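Local coordinates for beta-lactamase Rm3 (Uncultured bacterium, PDB 5IQK), which hydrolyses beta-lactam antibiotics as a zinc-dependent metallo-beta-lactamase of subclass B3, probably contributing to antibiotic resistance, at residues P16-F20 against S241-V245. Residue numbers count along the deposited sequence, not the author numbering.
Sequences PFRLF and SDAFV
This is an apolar contact between an edge strand and a 3-10 turn. Strand 17-20 is outermost in the seven-stranded mixed sheet. Segment 241-245 belongs to the loop joining helices 229-239 and 249-269. Backbone hydrogen bonds F244 N to S241 O (2.9 Å) and V245 N to D242 O (3.1 Å) hold the turn. The nearest CA atoms, of F20 and S241, are 6.2 Å apart. F244 (chi1 m) points toward the strand. L19 CD2 makes a CH-pi contact over one face of the F244 ring, 3.9 Å from its centroid. F17 (chi1 p) brings CE1 to 3.6 Å from F244 CZ. Their planes differ by 16°, but with centroids 5.6 Å apart the rings hardly overlap. L19 and F20 form a classic beta bulge opposite T23, with L19 psi at -63°. The F244 packing joins sheet edge to interhelical loop in the metallo-beta-lactamase alpha-beta/beta-alpha fold. S241 OG sits at the F20 ring edge, 4.0 Å from CD2. F20 also packs on L173 and M175 of strand 171-178.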
loop_
_atom_site.group_PDB
_atom_site.type_symbol
_atom_site.label_atom_id
_atom_site.label_comp_id
_atom_site.label_asym_id
_atom_site.label_seq_id
_atom_site.Cartn_x
_atom_site.Cartn_y
_atom_site.Cartn_z
ATOM N N PRO A 16 -2.847 8.371 -14.647
ATOM C CA PRO A 16 -3.017 8.917 -13.292
ATOM C C PRO A 16 -4.224 9.848 -13.176
ATOM O O PRO A 16 -4.654 10.408 -14.177
ATOM C CB PRO A 16 -1.715 9.681 -13.064
ATOM C CG PRO A 16 -1.322 10.137 -14.434
ATOM C CD PRO A 16 -1.733 9.020 -15.362
ATOM N N PHE A 17 -4.761 10.005 -11.968
ATOM C CA PHE A 17 -5.953 10.827 -11.753
ATOM C C PHE A 17 -6.059 11.336 -10.315
ATOM O O PHE A 17 -5.516 10.747 -9.375
ATOM C CB PHE A 17 -7.228 10.044 -12.104
ATOM C CG PHE A 17 -7.365 8.730 -11.374
ATOM C CD1 PHE A 17 -8.144 8.631 -10.228
ATOM C CD2 PHE A 17 -6.729 7.595 -11.844
ATOM C CE1 PHE A 17 -8.270 7.423 -9.553
ATOM C CE2 PHE A 17 -6.851 6.395 -11.178
ATOM C CZ PHE A 17 -7.621 6.311 -10.033
ATOM N N ARG A 18 -6.841 12.364 -10.121
ATOM C CA ARG A 18 -7.070 12.874 -8.816
ATOM C C ARG A 18 -8.133 12.099 -8.106
ATOM O O ARG A 18 -9.135 11.755 -8.657
ATOM C CB ARG A 18 -7.498 14.341 -8.890
ATOM C CG ARG A 18 -7.985 14.900 -7.583
ATOM C CD ARG A 18 -8.618 16.268 -7.786
ATOM N NE ARG A 18 -8.011 17.327 -7.008
ATOM C CZ ARG A 18 -8.275 18.591 -7.199
ATOM N NH1 ARG A 18 -9.140 18.925 -8.128
ATOM N NH2 ARG A 18 -7.717 19.519 -6.459
ATOM N N LEU A 19 -7.901 11.822 -6.845
ATOM C CA LEU A 19 -8.879 11.110 -6.033
ATOM C C LEU A 19 -9.768 12.085 -5.294
ATOM O O LEU A 19 -10.983 12.123 -5.500
ATOM C CB LEU A 19 -8.178 10.185 -5.046
ATOM C CG LEU A 19 -7.599 8.943 -5.693
ATOM C CD1 LEU A 19 -6.514 8.372 -4.786
ATOM C CD2 LEU A 19 -8.718 7.937 -5.916
ATOM N N PHE A 20 -9.141 12.870 -4.423
ATOM C CA PHE A 20 -9.815 13.926 -3.688
ATOM C C PHE A 20 -8.789 14.943 -3.219
ATOM O O PHE A 20 -7.779 14.579 -2.624
ATOM C CB PHE A 20 -10.594 13.367 -2.500
ATOM C CG PHE A 20 -11.432 14.396 -1.801
ATOM C CD1 PHE A 20 -10.986 14.995 -0.630
ATOM C CD2 PHE A 20 -12.650 14.787 -2.327
ATOM C CE1 PHE A 20 -11.751 15.953 0.010
ATOM C CE2 PHE A 20 -13.421 15.751 -1.695
ATOM C CZ PHE A 20 -12.971 16.335 -0.527
ATOM N N SER A 241 -15.869 13.313 -7.882
ATOM C CA SER A 241 -15.132 12.745 -6.753
ATOM C C SER A 241 -16.030 11.938 -5.818
ATOM O O SER A 241 -15.534 11.086 -5.063
ATOM C CB SER A 241 -14.426 13.857 -5.963
ATOM O OG SER A 241 -15.360 14.657 -5.259
ATOM N N ASP A 242 -17.337 12.205 -5.859
ATOM C CA ASP A 242 -18.303 11.448 -5.060
ATOM C C ASP A 242 -18.142 9.956 -5.300
ATOM O O ASP A 242 -18.375 9.134 -4.412
ATOM C CB ASP A 242 -19.740 11.843 -5.391
ATOM C CG ASP A 242 -20.233 13.033 -4.589
ATOM O OD1 ASP A 242 -19.543 13.455 -3.637
ATOM O OD2 ASP A 242 -21.336 13.529 -4.905
ATOM N N ALA A 243 -17.752 9.614 -6.521
ATOM C CA ALA A 243 -17.601 8.224 -6.904
ATOM C C ALA A 243 -16.545 7.492 -6.078
ATOM O O ALA A 243 -16.613 6.270 -5.947
ATOM C CB ALA A 243 -17.256 8.128 -8.376
ATOM N N PHE A 244 -15.570 8.225 -5.535
ATOM C CA PHE A 244 -14.504 7.605 -4.746
ATOM C C PHE A 244 -14.818 7.588 -3.255
ATOM O O PHE A 244 -14.109 6.957 -2.474
ATOM C CB PHE A 244 -13.178 8.326 -4.976
ATOM C CG PHE A 244 -12.682 8.237 -6.379
ATOM C CD1 PHE A 244 -12.272 7.026 -6.907
ATOM C CD2 PHE A 244 -12.622 9.370 -7.183
ATOM C CE1 PHE A 244 -11.820 6.937 -8.207
ATOM C CE2 PHE A 244 -12.174 9.283 -8.494
ATOM C CZ PHE A 244 -11.772 8.048 -9.003
ATOM N N VAL A 245 -15.876 8.299 -2.871
ATOM C CA VAL A 245 -16.248 8.454 -1.467
ATOM C C VAL A 245 -17.262 7.408 -1.017
ATOM O O VAL A 245 -18.337 7.282 -1.597
ATOM C CB VAL A 245 -16.806 9.874 -1.213
ATOM C CG1 VAL A 245 -17.245 10.042 0.232
ATOM C CG2 VAL A 245 -15.754 10.887 -1.574
#